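Local coordinates for Lmo1076 protein (Listeria monocytogenes serovar 1/2a, PDB 5JQC) that is a putative secreted autolysin, probably with amidase activity on the cell wall, represented here by three of its SH3-like GW modules rather than by a catalytic domain, at residues 177-182 with 209-214; 181-186 with 233-238; 201-206 with 214-219; 227-232 with 243-248. All blocks are in the same frame, centred on the assembly; numbering follows the deposited sequence. Where two conformers were deposited one is given.

How the contacts relate
Contact 1 sets one module against the next, while contacts 2, 3 and 4 build the last module of this chain. Contact 1, on the surface, brings a loop of the last GW module against strand 176-178 and the linker, using ring contacts and a water. Contact 2 starts from the same linker, but its chemistry is that of an exposed edge of a sheet. Contact 4 belongs to that same sheet through strand 226-236 and is more buried, with apolar side chains on one face. Contact 3, also partly buried, joins the two ends of a long loop, and its Val202 touches Phe244 of contact 4. Val206 of contact 3 packs on Ala234 and Thr236 of contact 2.

Contact 1: 177-182 with 209-214; sequences HVYDKI and TSSSSM
The phenol ring of Tyr179 lies against main chain rather than against another side chain: Ser210 CA sits 3.7 Å above the ring plane, over its centre. Tyr179 CG is anti to its own carbonyl carbon (chi1 -58°). The ring follows the Thr209-Ser211 backbone, and Tyr179 CE1 comes within 3.3 Å of Ser210 C. The hydroxyl reaches on to Ser211 CA, while its hydrogen bond is made elsewhere, with Asp144. Met214, here a selenomethionine, adds a Met-aromatic contact from another direction, its SE near the ring plane at the edge of Tyr179. The same SE is 4.0 Å from the centroid of the His177 ring, approached obliquely, and His177 NE2 is hydrogen-bonded to Asn208. Farther along, the linker meets Thr209. Asp180 O receives a CA-H...O contact from Thr209 CA at 3.4 Å, and Thr209 CG2 packs on Ile182 CG1 at 3.7 Å. A water gives one bond to Asp180 O (2.8 Å) and another to Thr209 O (3.0 Å), joining two carbonyls that could not bond to each other. The carboxylate of Asp180 turns to Arg238 in a salt bridge. Strand 176-178 pairs with strand 103-112 of the preceding module, so this is an interface between consecutive SH3-like GW modules, made by the last edge strand of one, the linker and a loop of the next.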
loop_
_atom_site.group_PDB
_atom_site.type_symbol
_atom_site.label_atom_id
_atom_site.label_comp_id
_atom_site.label_asym_id
_atom_site.label_seq_id
_atom_site.Cartn_x
_atom_site.Cartn_y
_atom_site.Cartn_z
ATOM N N HIS A 177 -7.805 -10.584 0.388
ATOM C CA HIS A 177 -8.714 -11.004 -0.674
ATOM C C HIS A 177 -9.599 -9.802 -0.983
ATOM O O HIS A 177 -10.466 -9.441 -0.179
ATOM C CB HIS A 177 -9.560 -12.200 -0.252
ATOM C CG HIS A 177 -10.581 -12.599 -1.272
ATOM N ND1 HIS A 177 -10.355 -13.589 -2.205
ATOM C CD2 HIS A 177 -11.826 -12.123 -1.527
ATOM C CE1 HIS A 177 -11.421 -13.721 -2.976
ATOM N NE2 HIS A 177 -12.326 -12.843 -2.587
ATOM N N VAL A 178 -9.399 -9.190 -2.144
ATOM C CA VAL A 178 -10.137 -7.976 -2.477
ATOM C C VAL A 178 -11.478 -8.341 -3.096
ATOM O O VAL A 178 -11.548 -9.161 -4.027
ATOM C CB VAL A 178 -9.325 -7.082 -3.420
ATOM C CG1 VAL A 178 -10.031 -5.737 -3.595
ATOM C CG2 VAL A 178 -7.908 -6.891 -2.877
ATOM N N TYR A 179 -12.550 -7.732 -2.581
ATOM C CA TYR A 179 -13.870 -7.919 -3.160
ATOM C C TYR A 179 -13.981 -7.143 -4.462
ATOM O O TYR A 179 -13.451 -6.035 -4.584
ATOM C CB TYR A 179 -14.964 -7.465 -2.192
ATOM C CG TYR A 179 -14.914 -8.197 -0.861
ATOM C CD1 TYR A 179 -14.989 -9.575 -0.807
ATOM C CD2 TYR A 179 -14.809 -7.497 0.335
ATOM C CE1 TYR A 179 -14.957 -10.235 0.393
ATOM C CE2 TYR A 179 -14.769 -8.137 1.530
ATOM C CZ TYR A 179 -14.844 -9.509 1.566
ATOM O OH TYR A 179 -14.818 -10.157 2.778
ATOM N N ASP A 180 -14.655 -7.759 -5.442
ATOM C CA ASP A 180 -15.084 -7.058 -6.649
ATOM C C ASP A 180 -16.122 -6.021 -6.288
ATOM O O ASP A 180 -17.029 -6.297 -5.494
ATOM C CB ASP A 180 -15.736 -8.007 -7.657
ATOM C CG ASP A 180 -14.845 -9.145 -8.067
ATOM O OD1 ASP A 180 -13.632 -8.915 -8.281
ATOM O OD2 ASP A 180 -15.391 -10.269 -8.203
ATOM N N LYS A 181 -16.025 -4.840 -6.911
ATOM C CA LYS A 181 -17.096 -3.841 -6.811
ATOM C C LYS A 181 -18.266 -4.208 -7.715
ATOM O O LYS A 181 -18.090 -4.832 -8.771
ATOM C CB LYS A 181 -16.603 -2.445 -7.195
ATOM C CG LYS A 181 -15.509 -1.909 -6.297
ATOM C CD LYS A 181 -15.015 -0.583 -6.841
ATOM C CE LYS A 181 -14.108 0.126 -5.849
ATOM N NZ LYS A 181 -14.873 0.557 -4.642
ATOM N N ILE A 182 -19.469 -3.823 -7.290
ATOM C CA ILE A 182 -20.623 -3.863 -8.177
ATOM C C ILE A 182 -20.498 -2.661 -9.114
ATOM O O ILE A 182 -20.604 -1.506 -8.686
ATOM C CB ILE A 182 -21.946 -3.843 -7.400
ATOM C CG1 ILE A 182 -21.987 -5.021 -6.416
ATOM C CG2 ILE A 182 -23.122 -3.890 -8.363
ATOM C CD1 ILE A 182 -23.210 -5.072 -5.565
ATOM N N THR A 209 -18.644 -9.956 -3.806
ATOM C CA THR A 209 -18.668 -8.546 -3.455
ATOM C C THR A 209 -18.584 -8.309 -1.943
ATOM O O THR A 209 -18.463 -7.152 -1.516
ATOM C CB THR A 209 -19.936 -7.893 -4.036
ATOM O OG1 THR A 209 -21.092 -8.545 -3.508
ATOM C CG2 THR A 209 -19.974 -8.060 -5.550
ATOM N N SER A 210 -18.616 -9.367 -1.130
ATOM C CA SER A 210 -18.590 -9.228 0.323
ATOM C C SER A 210 -18.181 -10.564 0.928
ATOM O O SER A 210 -17.998 -11.559 0.217
ATOM C CB SER A 210 -19.949 -8.783 0.869
ATOM O OG SER A 210 -20.875 -9.826 0.682
ATOM N N SER A 211 -18.026 -10.576 2.255
ATOM C CA SER A 211 -17.633 -11.804 2.945
ATOM C C SER A 211 -18.678 -12.902 2.778
ATOM O O SER A 211 -18.327 -14.078 2.619
ATOM C CB SER A 211 -17.404 -11.521 4.427
ATOM O OG SER A 211 -17.179 -12.732 5.115
ATOM N N SER A 212 -19.965 -12.533 2.792
ATOM C CA SER A 212 -21.054 -13.503 2.768
ATOM C C SER A 212 -21.425 -13.992 1.372
ATOM O O SER A 212 -22.279 -14.882 1.244
ATOM C CB SER A 212 -22.293 -12.893 3.420
ATOM O OG SER A 212 -22.381 -11.514 3.137
ATOM N N SER A 213 -20.837 -13.427 0.322
ATOM C CA SER A 213 -21.165 -13.807 -1.045
ATOM C C SER A 213 -19.989 -14.493 -1.742
ATOM O O SER A 213 -19.949 -14.562 -2.977
ATOM C CB SER A 213 -21.641 -12.576 -1.829
ATOM O OG SER A 213 -20.773 -11.470 -1.605
HETATM N N MSE A 214 -19.021 -14.996 -0.971
HETATM C CA MSE A 214 -17.919 -15.759 -1.547
HETATM C C MSE A 214 -18.294 -17.231 -1.722
HETATM O O MSE A 214 -17.754 -17.891 -2.618
HETATM C CB MSE A 214 -16.650 -15.630 -0.695
HETATM C CG MSE A 214 -16.175 -14.206 -0.551
HETATM SE SE MSE A 214 -14.399 -14.155 0.119
HETATM C CE MSE A 214 -14.717 -13.905 2.011
HETATM O O HOH W 1 -17.549 -4.795 -3.183
#

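Contact 2: 181-186 with 233-238; sequences KIQSQS and QAKTAR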
loop_
_atom_site.group_PDB
_atom_site.type_symbol
_atom_site.label_atom_id
_atom_site.label_comp_id
_atom_site.label_asym_id
_atom_site.label_seq_id
_atom_site.Cartn_x
_atom_site.Cartn_y
_atom_site.Cartn_z
ATOM N N LYS A 181 -16.025 -4.840 -6.911
ATOM C CA LYS A 181 -17.096 -3.841 -6.811
ATOM C C LYS A 181 -18.266 -4.208 -7.715
ATOM O O LYS A 181 -18.090 -4.832 -8.771
ATOM C CB LYS A 181 -16.603 -2.445 -7.195
ATOM C CG LYS A 181 -15.509 -1.909 -6.297
ATOM C CD LYS A 181 -15.015 -0.583 -6.841
ATOM C CE LYS A 181 -14.108 0.126 -5.849
ATOM N NZ LYS A 181 -14.873 0.557 -4.642
ATOM N N ILE A 182 -19.469 -3.823 -7.290
ATOM C CA ILE A 182 -20.623 -3.863 -8.177
ATOM C C ILE A 182 -20.498 -2.661 -9.114
ATOM O O ILE A 182 -20.604 -1.506 -8.686
ATOM C CB ILE A 182 -21.946 -3.843 -7.400
ATOM C CG1 ILE A 182 -21.987 -5.021 -6.416
ATOM C CG2 ILE A 182 -23.122 -3.890 -8.363
ATOM C CD1 ILE A 182 -23.210 -5.072 -5.565
ATOM N N GLN A 183 -20.252 -2.932 -10.397
ATOM C CA GLN A 183 -20.071 -1.854 -11.365
ATOM C C GLN A 183 -21.393 -1.179 -11.713
ATOM O O GLN A 183 -21.444 0.040 -11.927
ATOM C CB GLN A 183 -19.410 -2.416 -12.614
ATOM C CG GLN A 183 -17.945 -2.789 -12.368
ATOM C CD GLN A 183 -17.391 -3.738 -13.408
ATOM O OE1 GLN A 183 -18.145 -4.412 -14.118
ATOM N NE2 GLN A 183 -16.060 -3.801 -13.500
ATOM N N SER A 184 -22.469 -1.962 -11.787
ATOM C CA SER A 184 -23.792 -1.421 -12.040
ATOM C C SER A 184 -24.824 -2.414 -11.522
ATOM O O SER A 184 -24.540 -3.605 -11.318
ATOM C CB SER A 184 -24.013 -1.133 -13.533
ATOM O OG SER A 184 -23.981 -2.355 -14.264
ATOM N N GLN A 185 -26.027 -1.901 -11.295
ATOM C CA GLN A 185 -27.088 -2.696 -10.700
ATOM C C GLN A 185 -28.417 -1.982 -10.941
ATOM O O GLN A 185 -28.485 -0.754 -10.874
ATOM C CB GLN A 185 -26.833 -2.883 -9.208
ATOM C CG GLN A 185 -27.790 -3.787 -8.540
ATOM C CD GLN A 185 -27.652 -3.698 -7.041
ATOM O OE1 GLN A 185 -28.502 -4.186 -6.300
ATOM N NE2 GLN A 185 -26.578 -3.057 -6.581
ATOM N N SER A 186 -29.462 -2.758 -11.211
ATOM C CA SER A 186 -30.751 -2.183 -11.547
ATOM C C SER A 186 -31.839 -3.171 -11.169
ATOM O O SER A 186 -31.631 -4.392 -11.199
ATOM C CB SER A 186 -30.842 -1.859 -13.038
ATOM O OG SER A 186 -30.721 -3.057 -13.807
ATOM N N GLN A 233 -30.614 -7.164 -11.506
ATOM C CA GLN A 233 -29.405 -7.579 -12.202
ATOM C C GLN A 233 -28.227 -6.731 -11.740
ATOM O O GLN A 233 -28.370 -5.544 -11.410
ATOM C CB GLN A 233 -29.546 -7.476 -13.722
ATOM C CG GLN A 233 -29.397 -6.068 -14.252
ATOM C CD GLN A 233 -29.474 -6.009 -15.758
ATOM O OE1 GLN A 233 -29.283 -7.018 -16.447
ATOM N NE2 GLN A 233 -29.762 -4.827 -16.281
ATOM N N ALA A 234 -27.052 -7.361 -11.717
ATOM C CA ALA A 234 -25.823 -6.722 -11.271
ATOM C C ALA A 234 -24.662 -7.214 -12.129
ATOM O O ALA A 234 -24.620 -8.382 -12.531
ATOM C CB ALA A 234 -25.551 -7.012 -9.788
ATOM N N LYS A 235 -23.727 -6.313 -12.430
ATOM C CA LYS A 235 -22.542 -6.684 -13.194
ATOM C C LYS A 235 -21.292 -6.400 -12.374
ATOM O O LYS A 235 -21.126 -5.291 -11.853
ATOM C CB LYS A 235 -22.487 -5.937 -14.536
ATOM C CG LYS A 235 -21.364 -6.401 -15.464
ATOM C CD LYS A 235 -21.503 -5.832 -16.879
ATOM C CE LYS A 235 -21.796 -4.302 -16.896
ATOM N NZ LYS A 235 -20.597 -3.408 -16.709
ATOM N N THR A 236 -20.434 -7.416 -12.230
ATOM C CA THR A 236 -19.056 -7.243 -11.768
ATOM C C THR A 236 -18.093 -7.648 -12.878
ATOM O O THR A 236 -18.481 -8.233 -13.900
ATOM C CB THR A 236 -18.736 -8.073 -10.521
ATOM O OG1 THR A 236 -18.788 -9.467 -10.857
ATOM C CG2 THR A 236 -19.681 -7.779 -9.395
ATOM N N ALA A 237 -16.815 -7.349 -12.640
ATOM C CA ALA A 237 -15.755 -7.762 -13.550
ATOM C C ALA A 237 -15.838 -9.244 -13.911
ATOM O O ALA A 237 -15.465 -9.624 -15.026
ATOM C CB ALA A 237 -14.399 -7.448 -12.917
ATOM N N ARG A 238 -16.351 -10.082 -13.013
ATOM C CA ARG A 238 -16.447 -11.517 -13.233
ATOM C C ARG A 238 -17.697 -11.964 -13.991
ATOM O O ARG A 238 -17.729 -13.111 -14.455
ATOM C CB ARG A 238 -16.400 -12.246 -11.888
ATOM C CG ARG A 238 -15.133 -11.952 -11.109
ATOM C CD ARG A 238 -14.831 -12.994 -10.043
ATOM N NE ARG A 238 -13.435 -13.414 -10.097
ATOM C CZ ARG A 238 -12.416 -12.667 -9.681
ATOM N NH1 ARG A 238 -12.620 -11.450 -9.161
ATOM N NH2 ARG A 238 -11.184 -13.139 -9.785
HETATM O O HOH W 2 -15.968 -5.696 -10.323
#
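Gln185 and Ala234 form the close point of this contact, a non-hydrogen-bonded antiparallel pair whose CA atoms are 4.3 Å apart. Hydrogen bonds frame it on both sides. At one end Ser186 and Gln233 exchange two main-chain bonds, and Gln233 NE2 adds a third to Ser186 OG at 3.2 Å, the hydroxyl lying close to the amide plane. Gln233 CG, between the backbone N and the carbonyl carbon (chi1 79°), already lies near Ser186 OG, and the chain runs on extended to the carboxamide. At the other end Lys235 N binds Ser184 O at 3.0 Å and Lys235 O receives Gln183 N at 2.9 Å. Two residues, Gln183 and Ser184, thus face one, Lys235: a classic beta bulge, placed where the linker enters strand 184-194, an edge strand of the module's SH3-like sheet. On the face bearing Ala234 packing continues, with Ile182 CG2 4.2 Å from Ala234 CB and Val206 covering both. The side bearing Ser184 and Lys235 is looser and exposed; nearby, the carboxamide of Gln183 lies beside the peptide between Thr236 and Ala237, and its OE1 is 3.7 Å from Lys235 NZ. Beyond the bulge a water links the two segments, donating to Lys181 O at 2.8 Å and accepting from Ala237 N.

Contact 3: 201-206 with 214-219; sequences GVYSGV and MNKLST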
loop_
_atom_site.group_PDB
_atom_site.type_symbol
_atom_site.label_atom_id
_atom_site.label_comp_id
_atom_site.label_asym_id
_atom_site.label_seq_id
_atom_site.Cartn_x
_atom_site.Cartn_y
_atom_site.Cartn_z
ATOM N N GLY A 201 -23.677 -21.564 -9.068
ATOM C CA GLY A 201 -24.161 -21.514 -7.702
ATOM C C GLY A 201 -25.079 -20.337 -7.390
ATOM O O GLY A 201 -25.119 -19.331 -8.108
ATOM N N VAL A 202 -25.815 -20.468 -6.292
ATOM C CA VAL A 202 -26.702 -19.440 -5.768
ATOM C C VAL A 202 -26.002 -18.780 -4.586
ATOM O O VAL A 202 -25.573 -19.471 -3.653
ATOM C CB VAL A 202 -28.051 -20.051 -5.337
ATOM C CG1 VAL A 202 -28.973 -18.994 -4.745
ATOM C CG2 VAL A 202 -28.723 -20.780 -6.500
ATOM N N TYR A 203 -25.893 -17.452 -4.617
ATOM C CA TYR A 203 -25.222 -16.682 -3.579
ATOM C C TYR A 203 -26.186 -15.725 -2.886
ATOM O O TYR A 203 -27.152 -15.233 -3.487
ATOM C CB TYR A 203 -24.061 -15.922 -4.177
ATOM C CG TYR A 203 -23.101 -16.865 -4.847
ATOM C CD1 TYR A 203 -23.271 -17.222 -6.180
ATOM C CD2 TYR A 203 -22.054 -17.449 -4.133
ATOM C CE1 TYR A 203 -22.405 -18.109 -6.795
ATOM C CE2 TYR A 203 -21.177 -18.350 -4.741
ATOM C CZ TYR A 203 -21.366 -18.676 -6.066
ATOM O OH TYR A 203 -20.521 -19.566 -6.669
ATOM N N SER A 204 -25.915 -15.460 -1.604
ATOM C CA SER A 204 -26.753 -14.525 -0.851
ATOM C C SER A 204 -26.603 -13.077 -1.333
ATOM O O SER A 204 -27.548 -12.284 -1.216
ATOM C CB SER A 204 -26.429 -14.616 0.634
ATOM O OG SER A 204 -25.159 -14.077 0.897
ATOM N N GLY A 205 -25.422 -12.702 -1.831
ATOM C CA GLY A 205 -25.213 -11.404 -2.445
ATOM C C GLY A 205 -24.612 -11.557 -3.833
ATOM O O GLY A 205 -24.366 -12.670 -4.300
ATOM N N VAL A 206 -24.401 -10.418 -4.498
ATOM C CA VAL A 206 -23.730 -10.459 -5.794
ATOM C C VAL A 206 -22.369 -11.103 -5.606
ATOM O O VAL A 206 -21.663 -10.801 -4.637
ATOM C CB VAL A 206 -23.605 -9.052 -6.390
ATOM C CG1 VAL A 206 -22.825 -9.089 -7.693
ATOM C CG2 VAL A 206 -25.004 -8.402 -6.593
HETATM N N MSE A 214 -19.021 -14.996 -0.971
HETATM C CA MSE A 214 -17.919 -15.759 -1.547
HETATM C C MSE A 214 -18.294 -17.231 -1.722
HETATM O O MSE A 214 -17.754 -17.891 -2.618
HETATM C CB MSE A 214 -16.650 -15.630 -0.695
HETATM C CG MSE A 214 -16.175 -14.206 -0.551
HETATM SE SE MSE A 214 -14.399 -14.155 0.119
HETATM C CE MSE A 214 -14.717 -13.905 2.011
ATOM N N ASN A 215 -19.242 -17.736 -0.920
ATOM C CA ASN A 215 -19.559 -19.161 -0.911
ATOM C C ASN A 215 -21.036 -19.433 -1.158
ATOM O O ASN A 215 -21.907 -18.885 -0.473
ATOM C CB ASN A 215 -19.145 -19.805 0.404
ATOM C CG ASN A 215 -17.759 -20.376 0.335
ATOM O OD1 ASN A 215 -16.789 -19.685 0.643
ATOM N ND2 ASN A 215 -17.645 -21.635 -0.113
ATOM N N LYS A 216 -21.295 -20.342 -2.102
ATOM C CA LYS A 216 -22.643 -20.633 -2.560
ATOM C C LYS A 216 -23.528 -21.131 -1.422
ATOM O O LYS A 216 -23.065 -21.733 -0.450
ATOM C CB LYS A 216 -22.610 -21.651 -3.712
ATOM C CG LYS A 216 -22.194 -23.087 -3.363
ATOM C CD LYS A 216 -21.781 -23.876 -4.622
ATOM C CE LYS A 216 -20.425 -23.396 -5.176
ATOM N NZ LYS A 216 -19.960 -24.149 -6.384
ATOM N N LEU A 217 -24.820 -20.817 -1.540
ATOM C CA LEU A 217 -25.829 -21.399 -0.669
ATOM C C LEU A 217 -26.291 -22.751 -1.191
ATOM O O LEU A 217 -26.672 -23.618 -0.396
ATOM C CB LEU A 217 -27.015 -20.445 -0.536
ATOM C CG LEU A 217 -26.729 -19.095 0.119
ATOM C CD1 LEU A 217 -27.922 -18.162 -0.055
ATOM C CD2 LEU A 217 -26.382 -19.284 1.594
ATOM N N SER A 218 -26.254 -22.943 -2.509
ATOM C CA SER A 218 -26.530 -24.222 -3.160
ATOM C C SER A 218 -26.076 -24.110 -4.613
ATOM O O SER A 218 -25.566 -23.071 -5.048
ATOM C CB SER A 218 -28.013 -24.597 -3.081
ATOM O OG SER A 218 -28.763 -23.887 -4.050
ATOM N N THR A 219 -26.264 -25.191 -5.361
ATOM C CA THR A 219 -26.133 -25.113 -6.808
ATOM C C THR A 219 -27.496 -24.810 -7.424
ATOM O O THR A 219 -28.546 -25.011 -6.804
ATOM C CB THR A 219 -25.557 -26.409 -7.393
ATOM O OG1 THR A 219 -26.367 -27.528 -7.002
ATOM C CG2 THR A 219 -24.120 -26.613 -6.917
#
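Val202 O is met by several groups of the 214-219 segment at once. Leu217 N donates to it over a short 2.6 Å, nearly along the C=O axis, and Lys216 CA adds a CA-H...O contact at 3.3 Å. The CB atoms of Lys216 and Leu217 lie close by, so the carbonyl is enclosed as well as bonded. The N-H of Val202 points back in a nearly straight bond (173°) to Ser218 O at 2.9 Å. Next to it Gly201, having no side chain, brings its CA close to Ser218 O and Thr219 CA, and Lys216 CB is nearby. Tyr203 meets the other end of the segment. Its CE2 is 3.3 Å from Lys216 N, the ring being turned obliquely to this backbone, and the Lys216 side chain crosses it, CB near CE2 and CE near OH. Tyr207 packs edge-to-face with the same ring. Leu217 CD1 lies 3.7 Å from Ser204 N and beside Ser204 CB. The hydroxyl of Ser204 is bonded to Ser212 O, within the excursion that connects the two segments. Ser218 OG donates to Thr219 O at 3.0 Å from above the carbonyl plane and lies 4.0 Å from Val202 CG2, while the valine side chain is packed on Val251 and Met254 of strand 249-255. Two short, weakly bonded strands thus close a long irregular connection between strands 184-194 and 226-236, which by its position probably corresponds to the RT loop of SH3-like folds.

Contact 4: 227-232 with 243-248; sequences KVKVIK and QFQVNG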
loop_
_atom_site.group_PDB
_atom_site.type_symbol
_atom_site.label_atom_id
_atom_site.label_comp_id
_atom_site.label_asym_id
_atom_site.label_seq_id
_atom_site.Cartn_x
_atom_site.Cartn_y
_atom_site.Cartn_z
ATOM N N LYS A 227 -39.697 -22.081 -13.546
ATOM C CA LYS A 227 -39.921 -20.699 -13.961
ATOM C C LYS A 227 -39.725 -19.768 -12.768
ATOM O O LYS A 227 -40.275 -20.005 -11.686
ATOM C CB LYS A 227 -41.322 -20.532 -14.554
ATOM N N VAL A 228 -38.921 -18.721 -12.957
ATOM C CA VAL A 228 -38.566 -17.837 -11.850
ATOM C C VAL A 228 -38.859 -16.387 -12.205
ATOM O O VAL A 228 -39.217 -16.062 -13.345
ATOM C CB VAL A 228 -37.085 -17.990 -11.453
ATOM C CG1 VAL A 228 -36.767 -19.432 -11.077
ATOM C CG2 VAL A 228 -36.184 -17.504 -12.584
ATOM N N LYS A 229 -38.675 -15.507 -11.225
ATOM C CA LYS A 229 -38.841 -14.071 -11.398
ATOM C C LYS A 229 -37.520 -13.375 -11.086
ATOM O O LYS A 229 -37.083 -13.363 -9.930
ATOM C CB LYS A 229 -39.948 -13.553 -10.492
ATOM C CG LYS A 229 -40.407 -12.194 -10.864
ATOM C CD LYS A 229 -41.738 -11.948 -10.224
ATOM C CE LYS A 229 -42.459 -10.859 -10.956
ATOM N NZ LYS A 229 -42.376 -11.100 -12.426
ATOM N N VAL A 230 -36.895 -12.789 -12.105
ATOM C CA VAL A 230 -35.665 -12.022 -11.926
ATOM C C VAL A 230 -36.029 -10.590 -11.543
ATOM O O VAL A 230 -36.602 -9.851 -12.352
ATOM C CB VAL A 230 -34.813 -12.050 -13.203
ATOM C CG1 VAL A 230 -33.494 -11.326 -12.975
ATOM C CG2 VAL A 230 -34.574 -13.483 -13.655
ATOM N N ILE A 231 -35.693 -10.194 -10.307
ATOM C CA ILE A 231 -36.025 -8.857 -9.813
ATOM C C ILE A 231 -34.859 -7.865 -9.864
ATOM O O ILE A 231 -35.101 -6.650 -9.864
ATOM C CB ILE A 231 -36.588 -8.914 -8.374
ATOM C CG1 ILE A 231 -35.537 -9.448 -7.397
ATOM C CG2 ILE A 231 -37.861 -9.760 -8.322
ATOM C CD1 ILE A 231 -36.020 -9.607 -5.964
ATOM N N LYS A 232 -33.608 -8.333 -9.900
ATOM C CA LYS A 232 -32.464 -7.432 -9.981
ATOM C C LYS A 232 -31.398 -8.033 -10.877
ATOM O O LYS A 232 -31.272 -9.256 -10.976
ATOM C CB LYS A 232 -31.833 -7.148 -8.606
ATOM C CG LYS A 232 -32.709 -6.360 -7.644
ATOM C CD LYS A 232 -31.864 -5.511 -6.693
ATOM C CE LYS A 232 -31.864 -6.047 -5.265
ATOM N NZ LYS A 232 -33.253 -6.206 -4.745
ATOM N N GLN A 243 -30.775 -11.645 -9.483
ATOM C CA GLN A 243 -31.454 -11.996 -8.244
ATOM C C GLN A 243 -32.834 -12.512 -8.631
ATOM O O GLN A 243 -33.553 -11.843 -9.378
ATOM C CB GLN A 243 -31.541 -10.803 -7.290
ATOM C CG GLN A 243 -31.852 -11.220 -5.843
ATOM C CD GLN A 243 -32.087 -10.037 -4.914
ATOM O OE1 GLN A 243 -32.719 -9.055 -5.297
ATOM N NE2 GLN A 243 -31.585 -10.125 -3.690
ATOM N N PHE A 244 -33.187 -13.715 -8.177
ATOM C CA PHE A 244 -34.405 -14.346 -8.660
ATOM C C PHE A 244 -35.289 -14.796 -7.500
ATOM O O PHE A 244 -34.863 -14.865 -6.341
ATOM C CB PHE A 244 -34.095 -15.516 -9.612
ATOM C CG PHE A 244 -33.444 -16.713 -8.952
ATOM C CD1 PHE A 244 -32.065 -16.785 -8.818
ATOM C CD2 PHE A 244 -34.211 -17.786 -8.503
ATOM C CE1 PHE A 244 -31.462 -17.888 -8.219
ATOM C CE2 PHE A 244 -33.615 -18.897 -7.909
ATOM C CZ PHE A 244 -32.238 -18.947 -7.767
ATOM N N GLN A 245 -36.546 -15.093 -7.843
ATOM C CA GLN A 245 -37.574 -15.482 -6.885
ATOM C C GLN A 245 -38.311 -16.726 -7.362
ATOM O O GLN A 245 -38.635 -16.859 -8.548
ATOM C CB GLN A 245 -38.600 -14.365 -6.676
ATOM C CG GLN A 245 -38.086 -13.143 -5.968
ATOM C CD GLN A 245 -39.188 -12.127 -5.755
ATOM O OE1 GLN A 245 -40.132 -12.037 -6.550
ATOM N NE2 GLN A 245 -39.087 -11.362 -4.673
ATOM N N VAL A 246 -38.573 -17.631 -6.430
ATOM C CA VAL A 246 -39.518 -18.720 -6.634
ATOM C C VAL A 246 -40.537 -18.638 -5.507
ATOM O O VAL A 246 -40.199 -18.239 -4.386
ATOM C CB VAL A 246 -38.835 -20.104 -6.673
ATOM C CG1 VAL A 246 -37.686 -20.098 -7.671
ATOM C CG2 VAL A 246 -38.356 -20.527 -5.285
ATOM N N ASN A 247 -41.791 -18.985 -5.813
ATOM C CA ASN A 247 -42.905 -18.833 -4.870
ATOM C C ASN A 247 -42.976 -17.410 -4.317
ATOM O O ASN A 247 -43.353 -17.204 -3.156
ATOM C CB ASN A 247 -42.826 -19.846 -3.714
ATOM C CG ASN A 247 -42.760 -21.292 -4.193
ATOM O OD1 ASN A 247 -43.182 -21.615 -5.306
ATOM N ND2 ASN A 247 -42.227 -22.174 -3.343
ATOM N N GLY A 248 -42.576 -16.429 -5.134
ATOM C CA GLY A 248 -42.603 -15.039 -4.734
ATOM C C GLY A 248 -41.625 -14.640 -3.649
ATOM O O GLY A 248 -41.692 -13.504 -3.173
#
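Lys229 and Gln245 lie side by side and point the same way, from a hydrogen-bonded pair in the antiparallel beta hairpin of strands 226-236 and 239-246. Lys229 N donates to Gln245 O at 3.0 Å, in the carbonyl plane on a lone pair; the return bond from Gln245 N is weak. The lysine's ammonium group turns away to Asn189 and Asn191 of strand 184-194. Ile231 crosses Gln245 at about a right angle, its CG2 and CD1 against the carboxamide and CG2 3.7 Å from OE1. With its CG1 between backbone N and carbonyl carbon (chi1 63°), Ile231 also reaches Gln243, crossing it obliquely. Gln243 has two facing residues, Ile231 and Lys232, in a classic beta bulge: its O accepts Ile231 N at 2.9 Å and its N donates to Lys232 O. Toward the face bearing Val230 and Phe244 apolar groups meet. Val228 CG1 meets Val246 CG1 at 3.6 Å and Phe244 CD2 at 4.0 Å, the valine side chain slanting across both, and Tyr223 meets the Phe244 ring edge-to-face, part of the core of this SH3-like module. Lys232 and Gln243 are again side by side and parallel in direction, both touching Trp253, the tryptophan of the Gly-Trp dipeptide. At their ends Lys232 NZ donates to Gln243 OE1 at 3.0 Å, in the carboxamide's carbonyl plane on a lone pair.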